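Long-range contacts in aeromonas extracellular serine protease (Aeromonas sobria, PDB 3WQB), which cleaves peptide bonds after paired basic residues, one of them lysine, as a calcium-binding secreted serine protease of the furin subfamily and a probable virulence factor: residues I16-T21 with D56-W61; Y160-S165 with R198-Q203; V183-A188 with V523-L528; S357-R362 with Q430-L435; L489-V494 with W547-T552. The protein carries 1 engineered substitution. One frame throughout, in Å; residues are numbered along the deposited sequence.

Along the chain interactions 1, 2, 4 and 5 open and close in that order, while interaction 3 reaches across 335 residues. Interactions 1 and 2 belong to the subtilisin domain: the first fastens the N-terminal segment beside helix 60-64, the second pairs helices 155-164 and 191-205. Interactions 3 and 4 both join that domain to the P-domain, with centres about 35 Å apart, so the two domains meet at well-separated points. Interaction 5 lies within the P-domain, two neighbouring strands of an antiparallel sheet. It touches interaction 3 where L528 CD1 packs on I491 CD1 at 3.9 Å, which links the interdomain contact to the P-domain core.

Interaction 1. Residues I16-T21 with D56-W61; sequences IGRSST and DLNLWW
R18 reaches D56 with one nitrogen, its chain extended from CG to NE (chi3 -179°). NH1 hydrogen-bonds the backbone D56 O (2.8 Å, N-H...O 159°), the donor standing above the carbonyl plane, and forms a salt bridge with D56 OD1 at 3.2 Å. D56 OD1 also accepts from N58 N, an Asx turn. N58 CB covers one face of the guanidinium, 3.6 Å from R18 NH1. N58 ND2 donates to I16 O at 3.0 Å, and W60 NE1 donates to G17 O at 3.1 Å, at the indole edge. I16 CG2 lies over the five-membered ring of W61, a CH-pi contact 4.1 Å from its centroid.

Further out, D56 OD2 binds R23 and the backbone of N40, D418 holds N58 ND2, and T370 and I417 take R18 NH2. The N-terminal loop is thus bound to the turn before helix 60-64 and to its first residue, chiefly through its carbonyls and one arginine, whose positive charge is probably offset in part by D56, shared with R23.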
# COMPACT_ATOMS: atom_id res chain seq x y z
N ILE A 16 30.79 -4.69 1.58
CA ILE A 16 29.51 -4.85 0.87
C ILE A 16 28.66 -3.58 0.91
O ILE A 16 27.49 -3.59 0.48
CB ILE A 16 28.69 -6.05 1.42
CG1 ILE A 16 28.36 -5.85 2.90
CG2 ILE A 16 29.43 -7.38 1.16
CD1 ILE A 16 27.14 -6.63 3.39
N GLY A 17 29.25 -2.50 1.40
CA GLY A 17 28.54 -1.25 1.63
C GLY A 17 28.27 -0.39 0.41
O GLY A 17 28.68 -0.70 -0.71
N ARG A 18 27.61 0.74 0.67
CA ARG A 18 27.14 1.66 -0.35
C ARG A 18 28.23 2.53 -0.97
O ARG A 18 27.97 3.25 -1.95
CB ARG A 18 26.05 2.57 0.23
CG ARG A 18 24.83 1.82 0.68
CD ARG A 18 23.81 2.74 1.36
NE ARG A 18 22.64 1.97 1.80
CZ ARG A 18 21.66 1.56 1.00
NH1 ARG A 18 21.66 1.89 -0.29
NH2 ARG A 18 20.65 0.84 1.49
N SER A 19 29.43 2.48 -0.40
CA SER A 19 30.57 3.24 -0.92
C SER A 19 31.79 2.36 -1.21
O SER A 19 32.91 2.86 -1.32
CB SER A 19 30.95 4.37 0.03
OG SER A 19 31.40 3.86 1.27
N SER A 20 31.56 1.05 -1.34
CA SER A 20 32.63 0.08 -1.51
C SER A 20 33.44 0.31 -2.78
O SER A 20 32.90 0.69 -3.81
CB SER A 20 32.05 -1.33 -1.54
OG SER A 20 33.07 -2.30 -1.77
N THR A 21 34.74 0.05 -2.71
CA THR A 21 35.59 0.06 -3.90
C THR A 21 35.17 -1.01 -4.92
O THR A 21 35.53 -0.93 -6.11
CB THR A 21 37.07 -0.15 -3.55
OG1 THR A 21 37.25 -1.44 -2.94
CG2 THR A 21 37.58 0.95 -2.62
N ASP A 56 20.28 3.90 -3.03
CA ASP A 56 19.83 2.87 -3.96
C ASP A 56 19.49 1.62 -3.15
O ASP A 56 19.45 1.68 -1.92
CB ASP A 56 20.94 2.60 -5.00
CG ASP A 56 22.29 2.33 -4.36
OD1 ASP A 56 22.35 1.57 -3.37
OD2 ASP A 56 23.31 2.87 -4.86
N LEU A 57 19.27 0.50 -3.83
CA LEU A 57 18.88 -0.73 -3.13
C LEU A 57 20.07 -1.54 -2.59
O LEU A 57 19.88 -2.62 -2.02
CB LEU A 57 18.01 -1.60 -4.03
CG LEU A 57 16.71 -0.93 -4.47
CD1 LEU A 57 16.07 -1.73 -5.60
CD2 LEU A 57 15.73 -0.75 -3.31
N ASN A 58 21.28 -1.01 -2.78
CA ASN A 58 22.54 -1.68 -2.41
C ASN A 58 22.51 -3.16 -2.73
O ASN A 58 22.62 -4.02 -1.85
CB ASN A 58 22.95 -1.42 -0.94
CG ASN A 58 24.45 -1.63 -0.72
OD1 ASN A 58 25.27 -1.26 -1.56
ND2 ASN A 58 24.80 -2.25 0.39
N LEU A 59 22.35 -3.45 -4.02
CA LEU A 59 22.18 -4.82 -4.49
C LEU A 59 23.34 -5.28 -5.36
O LEU A 59 23.31 -6.38 -5.91
CB LEU A 59 20.86 -4.98 -5.26
CG LEU A 59 20.56 -4.01 -6.40
CD1 LEU A 59 21.54 -4.13 -7.56
CD2 LEU A 59 19.13 -4.24 -6.88
N TRP A 60 24.39 -4.45 -5.46
CA TRP A 60 25.49 -4.76 -6.37
C TRP A 60 26.18 -6.11 -6.09
O TRP A 60 26.62 -6.79 -7.01
CB TRP A 60 26.50 -3.62 -6.40
CG TRP A 60 27.18 -3.35 -5.10
CD1 TRP A 60 26.83 -2.42 -4.15
CD2 TRP A 60 28.36 -4.00 -4.60
NE1 TRP A 60 27.71 -2.47 -3.10
CE2 TRP A 60 28.65 -3.43 -3.34
CE3 TRP A 60 29.18 -5.03 -5.09
CZ2 TRP A 60 29.75 -3.83 -2.57
CZ3 TRP A 60 30.27 -5.44 -4.31
CH2 TRP A 60 30.54 -4.84 -3.07
N TRP A 61 26.27 -6.49 -4.81
CA TRP A 61 26.94 -7.73 -4.44
C TRP A 61 26.07 -8.93 -4.79
O TRP A 61 26.58 -9.96 -5.21
CB TRP A 61 27.34 -7.70 -2.97
CG TRP A 61 28.10 -8.90 -2.47
CD1 TRP A 61 29.46 -9.04 -2.38
CD2 TRP A 61 27.53 -10.11 -1.95
NE1 TRP A 61 29.77 -10.27 -1.85
CE2 TRP A 61 28.61 -10.95 -1.57
CE3 TRP A 61 26.22 -10.58 -1.77
CZ2 TRP A 61 28.41 -12.22 -1.03
CZ3 TRP A 61 26.02 -11.84 -1.23
CH2 TRP A 61 27.12 -12.65 -0.86

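Interaction 2. Residues Y160-S165 with R198-Q203; sequences YALGDS and RLFEQQ
In the subtilisin-like domain of this protease, the C-terminal end of helix 155-164 meets the C-terminal half of helix 191-205, two helices beside the parallel beta sheet. The short segments approach to 9.3 Å between axes, with their directions 56° apart. L199 wedges against the end of the first helix. Its CG lies anti to the backbone N (chi1 174°), and the two methyls beyond it spread over that end: CD2 comes 3.4 Å from the backbone L162 O, while CD1 lies 3.9 Å from G163 C and 3.8 Å from D164 N. The same methyls meet the CB of D164. L162 turns toward F200, and its CB sits 3.9 Å from F200 CE1, with L162 CD1 at the ring edge. Both side chains also touch Q176 of strand 173-179, and F200 stacks on Y212, whose hydroxyl bonds L162 O. This makes the carbonyl under L199 a satisfied acceptor despite its apolar neighbour. L162 is about 10 Å, side chain to side chain, from D78, the predicted charge-relay aspartate.

G163 has positive phi (118°), at which a side chain would press on the preceding carbonyl, and the same missing CB lets Q203 close in. The amide of Q203 bonds elsewhere, OE1 to K206 and NE2 to the backbone of R169, yet NE2 passes 3.7 Å from G163 CA.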
# COMPACT_ATOMS: atom_id res chain seq x y z
N TYR A 160 -8.64 -14.09 -8.56
CA TYR A 160 -7.90 -14.74 -9.62
C TYR A 160 -6.43 -14.32 -9.64
O TYR A 160 -5.53 -15.14 -9.85
CB TYR A 160 -8.56 -14.49 -10.99
CG TYR A 160 -8.07 -15.47 -12.04
CD1 TYR A 160 -6.89 -15.25 -12.75
CD2 TYR A 160 -8.79 -16.64 -12.30
CE1 TYR A 160 -6.42 -16.16 -13.68
CE2 TYR A 160 -8.34 -17.54 -13.23
CZ TYR A 160 -7.15 -17.31 -13.92
OH TYR A 160 -6.70 -18.22 -14.84
N ALA A 161 -6.20 -13.03 -9.42
CA ALA A 161 -4.87 -12.43 -9.55
C ALA A 161 -4.01 -12.58 -8.30
O ALA A 161 -2.78 -12.56 -8.40
CB ALA A 161 -5.01 -10.96 -9.87
N LEU A 162 -4.65 -12.70 -7.14
CA LEU A 162 -3.94 -12.56 -5.87
C LEU A 162 -3.73 -13.90 -5.15
O LEU A 162 -3.49 -13.93 -3.94
CB LEU A 162 -4.64 -11.52 -4.99
CG LEU A 162 -4.44 -10.07 -5.43
CD1 LEU A 162 -5.48 -9.15 -4.81
CD2 LEU A 162 -3.01 -9.58 -5.11
N GLY A 163 -3.83 -15.00 -5.89
CA GLY A 163 -3.41 -16.30 -5.37
C GLY A 163 -4.47 -17.36 -5.25
O GLY A 163 -4.15 -18.47 -4.86
N ASP A 164 -5.72 -17.03 -5.57
CA ASP A 164 -6.82 -17.99 -5.42
C ASP A 164 -6.94 -18.96 -6.60
O ASP A 164 -7.46 -20.06 -6.44
CB ASP A 164 -8.14 -17.27 -5.19
CG ASP A 164 -9.30 -18.21 -4.96
OD1 ASP A 164 -9.31 -18.86 -3.90
OD2 ASP A 164 -10.20 -18.27 -5.82
N SER A 165 -6.43 -18.56 -7.77
CA SER A 165 -6.57 -19.39 -8.98
C SER A 165 -5.39 -20.33 -9.16
O SER A 165 -4.32 -20.13 -8.59
CB SER A 165 -6.71 -18.49 -10.20
OG SER A 165 -5.49 -17.82 -10.49
N ARG A 198 -8.07 -13.39 4.21
CA ARG A 198 -7.94 -14.83 4.46
C ARG A 198 -7.08 -15.48 3.39
O ARG A 198 -6.26 -16.36 3.70
CB ARG A 198 -9.32 -15.48 4.55
CG ARG A 198 -10.08 -15.10 5.82
CD ARG A 198 -11.53 -15.50 5.74
NE ARG A 198 -12.29 -14.99 6.87
CZ ARG A 198 -13.58 -15.24 7.09
NH1 ARG A 198 -14.26 -16.01 6.25
NH2 ARG A 198 -14.18 -14.72 8.15
N LEU A 199 -7.26 -15.06 2.14
CA LEU A 199 -6.44 -15.57 1.06
C LEU A 199 -4.97 -15.21 1.28
O LEU A 199 -4.07 -16.04 1.11
CB LEU A 199 -6.92 -15.02 -0.29
CG LEU A 199 -6.06 -15.36 -1.51
CD1 LEU A 199 -6.04 -16.86 -1.76
CD2 LEU A 199 -6.55 -14.59 -2.73
N PHE A 200 -4.72 -13.95 1.63
CA PHE A 200 -3.35 -13.48 1.81
C PHE A 200 -2.69 -14.24 2.96
O PHE A 200 -1.50 -14.56 2.90
CB PHE A 200 -3.29 -11.98 2.11
CG PHE A 200 -3.53 -11.05 0.92
CD1 PHE A 200 -4.36 -11.38 -0.16
CD2 PHE A 200 -2.96 -9.78 0.95
CE1 PHE A 200 -4.57 -10.45 -1.19
CE2 PHE A 200 -3.18 -8.86 -0.07
CZ PHE A 200 -4.00 -9.18 -1.13
N GLU A 201 -3.46 -14.52 4.02
CA GLU A 201 -2.94 -15.29 5.15
C GLU A 201 -2.52 -16.68 4.70
O GLU A 201 -1.41 -17.13 5.01
CB GLU A 201 -3.98 -15.37 6.27
CG GLU A 201 -3.54 -16.28 7.42
CD GLU A 201 -4.45 -16.23 8.63
OE1 GLU A 201 -5.44 -15.47 8.64
OE2 GLU A 201 -4.16 -16.97 9.59
N GLN A 202 -3.39 -17.35 3.95
CA GLN A 202 -3.08 -18.71 3.50
C GLN A 202 -1.87 -18.73 2.58
O GLN A 202 -1.03 -19.63 2.65
CB GLN A 202 -4.30 -19.32 2.82
CG GLN A 202 -5.38 -19.65 3.80
CD GLN A 202 -4.87 -20.45 5.01
OE1 GLN A 202 -4.12 -21.43 4.86
NE2 GLN A 202 -5.28 -20.05 6.22
N GLN A 203 -1.78 -17.74 1.70
CA GLN A 203 -0.69 -17.64 0.76
C GLN A 203 0.64 -17.27 1.41
O GLN A 203 1.70 -17.70 0.96
CB GLN A 203 -1.05 -16.64 -0.33
CG GLN A 203 -2.03 -17.21 -1.37
CD GLN A 203 -1.35 -18.21 -2.28
OE1 GLN A 203 -1.43 -19.42 -2.07
NE2 GLN A 203 -0.64 -17.72 -3.28

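Interaction 3. Residues V183-A188 with V523-L528; sequences VDPRSA and VRTKGL
D184 takes a hydrogen bond from the hydroxyl of T525, T525 OG1 to D184 OD2 at 2.8 Å, with the donor standing 49° out of the carboxylate plane. The torsion at T525 (chi1 -63°) sets OG1 beside its own backbone N and CG2 anti to it, which turns OG1 to D184 and CG2 to P185. A water extends the link: it lies 3.0 Å from D184 OD2, to which it can donate, though other acceptors compete for its protons, and it accepts from T525 N at 3.1 Å, so the backbone N-H of T525 is met by this water. T525 O accepts from Q513 of helix 512-520.

R524 comes near the other carboxylate oxygen, but its NH2 is 4.4 Å from D184 OD1, which lies well out of the guanidinium plane, a charge attraction only. The salt bridge of R524 is with D516.

These residues join the two domains of a furin-like protease, as the loop 183-188 belongs to the subtilisin domain and 523-528 leads into a strand of the P-domain. P185 supplies the apolar side of the junction. It meets T525 tip to tip, P185 CD to T525 CG2 at 3.8 Å, and crosses L528 at about a right angle, P185 CB to L528 CD2 at 3.6 Å. L486 packs on P185, T525 and L528 alike. P185 CG also rests 3.4 Å from the backbone G527 O.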
# COMPACT_ATOMS: atom_id res chain seq x y z
N VAL A 183 -11.70 9.88 1.84
CA VAL A 183 -12.05 11.06 2.64
C VAL A 183 -13.00 10.72 3.79
O VAL A 183 -13.28 11.56 4.64
CB VAL A 183 -12.63 12.23 1.78
CG1 VAL A 183 -11.59 12.71 0.78
CG2 VAL A 183 -13.91 11.80 1.07
N ASP A 184 -13.47 9.48 3.81
CA ASP A 184 -14.28 8.98 4.91
C ASP A 184 -13.71 7.65 5.36
O ASP A 184 -13.27 6.85 4.54
CB ASP A 184 -15.75 8.82 4.51
CG ASP A 184 -16.45 10.16 4.34
OD1 ASP A 184 -16.67 10.55 3.18
OD2 ASP A 184 -16.77 10.82 5.36
N PRO A 185 -13.70 7.41 6.68
CA PRO A 185 -13.08 6.21 7.21
C PRO A 185 -13.84 4.96 6.80
O PRO A 185 -15.06 4.99 6.61
CB PRO A 185 -13.16 6.41 8.72
CG PRO A 185 -14.36 7.28 8.91
CD PRO A 185 -14.34 8.22 7.74
N ARG A 186 -13.12 3.87 6.65
CA ARG A 186 -13.75 2.59 6.36
C ARG A 186 -13.44 1.55 7.41
O ARG A 186 -12.36 1.54 7.98
CB ARG A 186 -13.34 2.10 4.98
CG ARG A 186 -14.11 2.79 3.87
CD ARG A 186 -13.58 2.40 2.53
NE ARG A 186 -14.12 3.24 1.48
CZ ARG A 186 -14.67 2.78 0.36
NH1 ARG A 186 -14.74 1.47 0.13
NH2 ARG A 186 -15.14 3.63 -0.54
N SER A 187 -14.41 0.68 7.66
CA SER A 187 -14.18 -0.55 8.40
C SER A 187 -13.39 -1.54 7.52
O SER A 187 -13.53 -1.54 6.29
CB SER A 187 -15.52 -1.16 8.82
OG SER A 187 -15.34 -2.48 9.29
N ALA A 188 -12.55 -2.38 8.13
CA ALA A 188 -11.82 -3.39 7.37
C ALA A 188 -12.53 -4.74 7.35
O ALA A 188 -12.05 -5.72 6.76
CB ALA A 188 -10.40 -3.53 7.91
N VAL A 523 -24.45 15.02 7.21
CA VAL A 523 -23.20 14.28 7.41
C VAL A 523 -23.46 12.80 7.64
O VAL A 523 -24.15 12.42 8.59
CB VAL A 523 -22.39 14.85 8.61
CG1 VAL A 523 -21.12 14.06 8.83
CG2 VAL A 523 -22.07 16.33 8.41
N ARG A 524 -22.90 11.96 6.77
CA ARG A 524 -23.05 10.51 6.88
C ARG A 524 -22.12 9.91 7.94
O ARG A 524 -22.48 8.95 8.61
CB ARG A 524 -22.81 9.85 5.51
CG ARG A 524 -23.82 10.26 4.44
CD ARG A 524 -23.55 9.59 3.11
NE ARG A 524 -22.59 10.33 2.28
CZ ARG A 524 -21.37 9.91 1.98
NH1 ARG A 524 -20.93 8.73 2.42
NH2 ARG A 524 -20.58 10.66 1.22
N THR A 525 -20.93 10.49 8.08
CA THR A 525 -19.91 9.97 8.98
C THR A 525 -19.98 10.58 10.39
O THR A 525 -19.73 11.77 10.57
CB THR A 525 -18.49 10.15 8.38
OG1 THR A 525 -18.39 9.40 7.17
CG2 THR A 525 -17.40 9.70 9.36
N LYS A 526 -20.32 9.74 11.36
CA LYS A 526 -20.42 10.13 12.76
C LYS A 526 -19.04 10.13 13.41
O LYS A 526 -18.80 10.83 14.40
CB LYS A 526 -21.31 9.15 13.52
CG LYS A 526 -22.80 9.27 13.23
CD LYS A 526 -23.60 8.60 14.34
CE LYS A 526 -23.43 9.34 15.67
NZ LYS A 526 -23.53 8.43 16.84
N GLY A 527 -18.15 9.32 12.84
CA GLY A 527 -16.82 9.15 13.37
C GLY A 527 -16.18 7.90 12.80
O GLY A 527 -16.36 7.58 11.63
N LEU A 528 -15.45 7.18 13.64
CA LEU A 528 -14.78 5.95 13.23
C LEU A 528 -15.61 4.77 13.69
O LEU A 528 -16.15 4.79 14.78
CB LEU A 528 -13.39 5.86 13.86
CG LEU A 528 -12.40 7.01 13.61
CD1 LEU A 528 -11.06 6.67 14.25
CD2 LEU A 528 -12.24 7.29 12.12
O HOH W 1 -19.37 12.17 6.03

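Interaction 4. Residues S357-R362 with Q430-L435; sequences SVRDLR and QPLPPL
The guanidinium of R359 lies between the backbone N of L435 and the side chain of L432: L435 N stands 3.3 Å above one face, L432 CD1 4.1 Å above the opposite one, and P433 O occupies the edge. That oxygen is gripped end-on, R359 NH1 and NH2 each 2.9 Å from P433 O, which lies close to the guanidinium plane. A bend in the arginine chain (chi3 59°) swings NE out of line, and L435 CD1 packs 3.7 Å from R359 NE. NH2 has a second partner in E473, a salt bridge from the P-domain.

The arginine projects from the first turn of helix 358-368 of the subtilisin domain toward the loop between helix 419-426 and strand 436-444, where the chain passes from the subtilisin domain to the P-domain. S357 and D360 form a capping box at that helix start: D360 N donates to S357 OG at 3.0 Å, and S357 N to D360 OD2. The remaining oxygen of D360 faces this loop. L432 N bonds D360 OD1 at 2.8 Å on its syn lone pair, almost straight (175°), and H429 also donates to this oxygen.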
# COMPACT_ATOMS: atom_id res chain seq x y z
N SER A 357 11.00 -18.34 5.13
CA SER A 357 9.61 -17.90 5.14
C SER A 357 9.54 -16.39 4.88
O SER A 357 10.54 -15.67 5.00
CB SER A 357 8.98 -18.21 6.50
OG SER A 357 9.47 -17.30 7.47
N VAL A 358 8.34 -15.93 4.56
CA VAL A 358 8.10 -14.51 4.38
C VAL A 358 8.46 -13.73 5.64
O VAL A 358 9.08 -12.67 5.57
CB VAL A 358 6.65 -14.24 3.94
CG1 VAL A 358 6.36 -12.75 3.92
CG2 VAL A 358 6.40 -14.86 2.57
N ARG A 359 8.08 -14.26 6.80
CA ARG A 359 8.43 -13.59 8.05
C ARG A 359 9.94 -13.55 8.29
O ARG A 359 10.45 -12.56 8.81
CB ARG A 359 7.70 -14.21 9.24
CG ARG A 359 6.23 -13.83 9.27
CD ARG A 359 5.42 -14.73 10.19
NE ARG A 359 5.92 -14.70 11.56
CZ ARG A 359 6.51 -15.71 12.19
NH1 ARG A 359 6.71 -16.89 11.59
NH2 ARG A 359 6.92 -15.54 13.44
N ASP A 360 10.65 -14.60 7.89
CA ASP A 360 12.11 -14.59 7.96
C ASP A 360 12.69 -13.50 7.07
O ASP A 360 13.61 -12.78 7.48
CB ASP A 360 12.70 -15.94 7.54
CG ASP A 360 12.48 -17.02 8.56
OD1 ASP A 360 12.65 -16.75 9.76
OD2 ASP A 360 12.15 -18.15 8.14
N LEU A 361 12.17 -13.39 5.84
CA LEU A 361 12.67 -12.39 4.91
C LEU A 361 12.38 -10.97 5.39
O LEU A 361 13.22 -10.08 5.27
CB LEU A 361 12.09 -12.64 3.51
CG LEU A 361 12.47 -14.01 2.95
CD1 LEU A 361 11.52 -14.38 1.83
CD2 LEU A 361 13.91 -14.06 2.49
N ARG A 362 11.18 -10.76 5.95
CA ARG A 362 10.86 -9.49 6.59
C ARG A 362 11.84 -9.14 7.71
O ARG A 362 12.28 -7.99 7.82
CB ARG A 362 9.45 -9.49 7.16
CG ARG A 362 8.34 -9.39 6.15
CD ARG A 362 7.06 -9.04 6.87
NE ARG A 362 5.95 -8.96 5.94
CZ ARG A 362 4.69 -8.70 6.27
NH1 ARG A 362 4.35 -8.48 7.54
NH2 ARG A 362 3.76 -8.67 5.33
N GLN A 430 18.64 -17.88 11.58
CA GLN A 430 17.90 -19.02 12.09
C GLN A 430 16.41 -18.71 12.02
O GLN A 430 15.99 -17.60 12.36
CB GLN A 430 18.37 -19.37 13.50
CG GLN A 430 19.78 -19.97 13.52
CD GLN A 430 19.87 -21.32 12.82
OE1 GLN A 430 18.95 -22.15 12.90
NE2 GLN A 430 20.98 -21.55 12.13
N PRO A 431 15.60 -19.68 11.57
CA PRO A 431 14.18 -19.44 11.31
C PRO A 431 13.40 -18.96 12.53
O PRO A 431 13.61 -19.46 13.65
CB PRO A 431 13.66 -20.81 10.85
CG PRO A 431 14.87 -21.53 10.37
CD PRO A 431 15.96 -21.09 11.30
N LEU A 432 12.55 -17.96 12.32
CA LEU A 432 11.57 -17.54 13.32
C LEU A 432 10.60 -18.69 13.63
O LEU A 432 10.27 -19.47 12.73
CB LEU A 432 10.79 -16.33 12.83
CG LEU A 432 11.45 -14.95 12.90
CD1 LEU A 432 10.55 -13.91 12.24
CD2 LEU A 432 11.78 -14.56 14.32
N PRO A 433 10.15 -18.79 14.89
CA PRO A 433 9.09 -19.75 15.24
C PRO A 433 7.76 -19.36 14.59
O PRO A 433 7.66 -18.28 14.01
CB PRO A 433 9.00 -19.65 16.77
CG PRO A 433 10.03 -18.68 17.21
CD PRO A 433 10.56 -17.96 16.03
N PRO A 434 6.73 -20.23 14.66
CA PRO A 434 5.48 -19.94 13.96
C PRO A 434 4.80 -18.65 14.43
O PRO A 434 4.94 -18.24 15.59
CB PRO A 434 4.61 -21.17 14.28
CG PRO A 434 5.60 -22.25 14.49
CD PRO A 434 6.71 -21.58 15.25
N LEU A 435 4.09 -18.01 13.52
CA LEU A 435 3.31 -16.83 13.85
C LEU A 435 2.20 -17.18 14.83
O LEU A 435 1.48 -18.16 14.65
CB LEU A 435 2.68 -16.24 12.58
CG LEU A 435 1.88 -14.94 12.78
CD1 LEU A 435 2.76 -13.76 13.16
CD2 LEU A 435 1.07 -14.62 11.54

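Interaction 5. Residues L489-V494 with W547-T552; sequences LLIELV and WRLEVT
E550 OE2 is gripped side-on by R548, NE at 2.9 Å and NH2 at 3.2 Å from that one oxygen, and V494 of the facing strand lies alongside, its CG2 3.6 Å from R548 NH2 and over one guanidinium face. The bend of R548 at chi3 (73°) places NE for this salt bridge. E492 and E550 pair on the same side: E492 OE2 and E550 OE1 stand 4.4 Å apart, bridged by a water that donates to both, and R500 forms salt bridges to both residues, probably offsetting the repulsion.

The backbones run antiparallel: L490-T552, E492-E550 and V494-R548 are hydrogen-bonded pairs, E550 N to E492 O at 2.8 Å. I491-V551 and L493-L549 are the non-hydrogen-bonded pairs, on the opposite face, where I491 CG2 meets L549 CD1 at 3.8 Å. At one end D488 and D553, next to L489 and T552, bind the P-domain calcium. These are central strands of a four-stranded sheet, flanked by 460-466 and 500-502, and L489, L493 and W547 pack against strand 471-482.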
# COMPACT_ATOMS: atom_id res chain seq x y z
N LEU A 489 -8.04 14.64 15.11
CA LEU A 489 -7.63 13.59 16.03
C LEU A 489 -6.23 13.03 15.79
O LEU A 489 -5.85 12.68 14.66
CB LEU A 489 -8.66 12.45 16.07
CG LEU A 489 -10.08 12.86 16.46
CD1 LEU A 489 -10.97 11.65 16.39
CD2 LEU A 489 -10.14 13.50 17.85
N LEU A 490 -5.47 12.99 16.88
CA LEU A 490 -4.19 12.32 16.97
C LEU A 490 -4.41 11.02 17.74
O LEU A 490 -4.88 11.05 18.89
CB LEU A 490 -3.19 13.23 17.71
CG LEU A 490 -1.89 12.61 18.21
CD1 LEU A 490 -0.98 12.30 17.04
CD2 LEU A 490 -1.19 13.54 19.18
N ILE A 491 -4.10 9.89 17.11
CA ILE A 491 -4.28 8.58 17.73
C ILE A 491 -2.92 7.91 17.89
O ILE A 491 -2.19 7.73 16.92
CB ILE A 491 -5.24 7.70 16.90
CG1 ILE A 491 -6.58 8.43 16.69
CG2 ILE A 491 -5.44 6.31 17.54
CD1 ILE A 491 -7.61 7.64 15.87
N GLU A 492 -2.59 7.54 19.13
CA GLU A 492 -1.28 7.01 19.48
C GLU A 492 -1.43 5.77 20.36
O GLU A 492 -2.38 5.65 21.12
CB GLU A 492 -0.49 8.10 20.21
CG GLU A 492 1.02 7.91 20.31
CD GLU A 492 1.77 9.21 20.64
OE1 GLU A 492 3.01 9.14 20.81
OE2 GLU A 492 1.15 10.31 20.72
N LEU A 493 -0.47 4.86 20.25
CA LEU A 493 -0.46 3.62 21.02
C LEU A 493 0.84 3.51 21.81
O LEU A 493 1.92 3.83 21.28
CB LEU A 493 -0.62 2.42 20.10
CG LEU A 493 -0.78 1.04 20.74
CD1 LEU A 493 -2.09 0.94 21.53
CD2 LEU A 493 -0.72 -0.07 19.69
N VAL A 494 0.74 3.07 23.06
CA VAL A 494 1.89 2.94 23.96
C VAL A 494 2.02 1.48 24.41
O VAL A 494 1.05 0.87 24.86
CB VAL A 494 1.76 3.87 25.20
CG1 VAL A 494 3.05 3.90 26.01
CG2 VAL A 494 1.36 5.31 24.81
N TRP A 547 -1.04 -2.03 27.38
CA TRP A 547 -1.01 -1.24 26.16
C TRP A 547 -2.06 -0.14 26.26
O TRP A 547 -3.19 -0.38 26.68
CB TRP A 547 -1.34 -2.13 24.97
CG TRP A 547 -0.30 -3.15 24.65
CD1 TRP A 547 -0.08 -4.34 25.29
CD2 TRP A 547 0.63 -3.10 23.57
NE1 TRP A 547 0.96 -5.02 24.68
CE2 TRP A 547 1.41 -4.28 23.62
CE3 TRP A 547 0.89 -2.15 22.56
CZ2 TRP A 547 2.44 -4.53 22.70
CZ3 TRP A 547 1.91 -2.40 21.65
CH2 TRP A 547 2.67 -3.59 21.73
N ARG A 548 -1.69 1.08 25.89
CA ARG A 548 -2.58 2.22 26.05
C ARG A 548 -2.85 2.94 24.74
O ARG A 548 -1.92 3.31 24.02
CB ARG A 548 -2.02 3.20 27.09
CG ARG A 548 -2.88 4.43 27.34
CD ARG A 548 -2.33 5.29 28.46
NE ARG A 548 -1.11 6.02 28.09
CZ ARG A 548 0.11 5.73 28.55
NH1 ARG A 548 0.29 4.70 29.37
NH2 ARG A 548 1.16 6.46 28.17
N LEU A 549 -4.13 3.13 24.42
CA LEU A 549 -4.53 3.96 23.29
C LEU A 549 -4.77 5.38 23.78
O LEU A 549 -5.40 5.59 24.82
CB LEU A 549 -5.80 3.42 22.65
CG LEU A 549 -6.21 4.09 21.34
CD1 LEU A 549 -5.32 3.61 20.19
CD2 LEU A 549 -7.67 3.80 21.05
N GLU A 550 -4.28 6.35 23.02
CA GLU A 550 -4.44 7.75 23.36
C GLU A 550 -5.06 8.47 22.17
O GLU A 550 -4.59 8.30 21.05
CB GLU A 550 -3.08 8.38 23.70
CG GLU A 550 -2.49 7.90 25.00
CD GLU A 550 -1.22 8.63 25.40
OE1 GLU A 550 -0.69 9.45 24.62
OE2 GLU A 550 -0.75 8.38 26.53
N VAL A 551 -6.11 9.25 22.41
CA VAL A 551 -6.77 10.02 21.35
C VAL A 551 -6.91 11.46 21.84
O VAL A 551 -7.43 11.68 22.94
CB VAL A 551 -8.17 9.45 21.01
CG1 VAL A 551 -8.86 10.30 19.94
CG2 VAL A 551 -8.06 8.00 20.56
N THR A 552 -6.45 12.43 21.05
CA THR A 552 -6.54 13.85 21.41
C THR A 552 -7.06 14.65 20.24
O THR A 552 -6.66 14.43 19.10
CB THR A 552 -5.15 14.43 21.79
OG1 THR A 552 -4.48 13.55 22.70
CG2 THR A 552 -5.31 15.78 22.46
O HOH W 2 -3.48 11.32 21.47
O HOH W 3 -0.97 10.91 22.35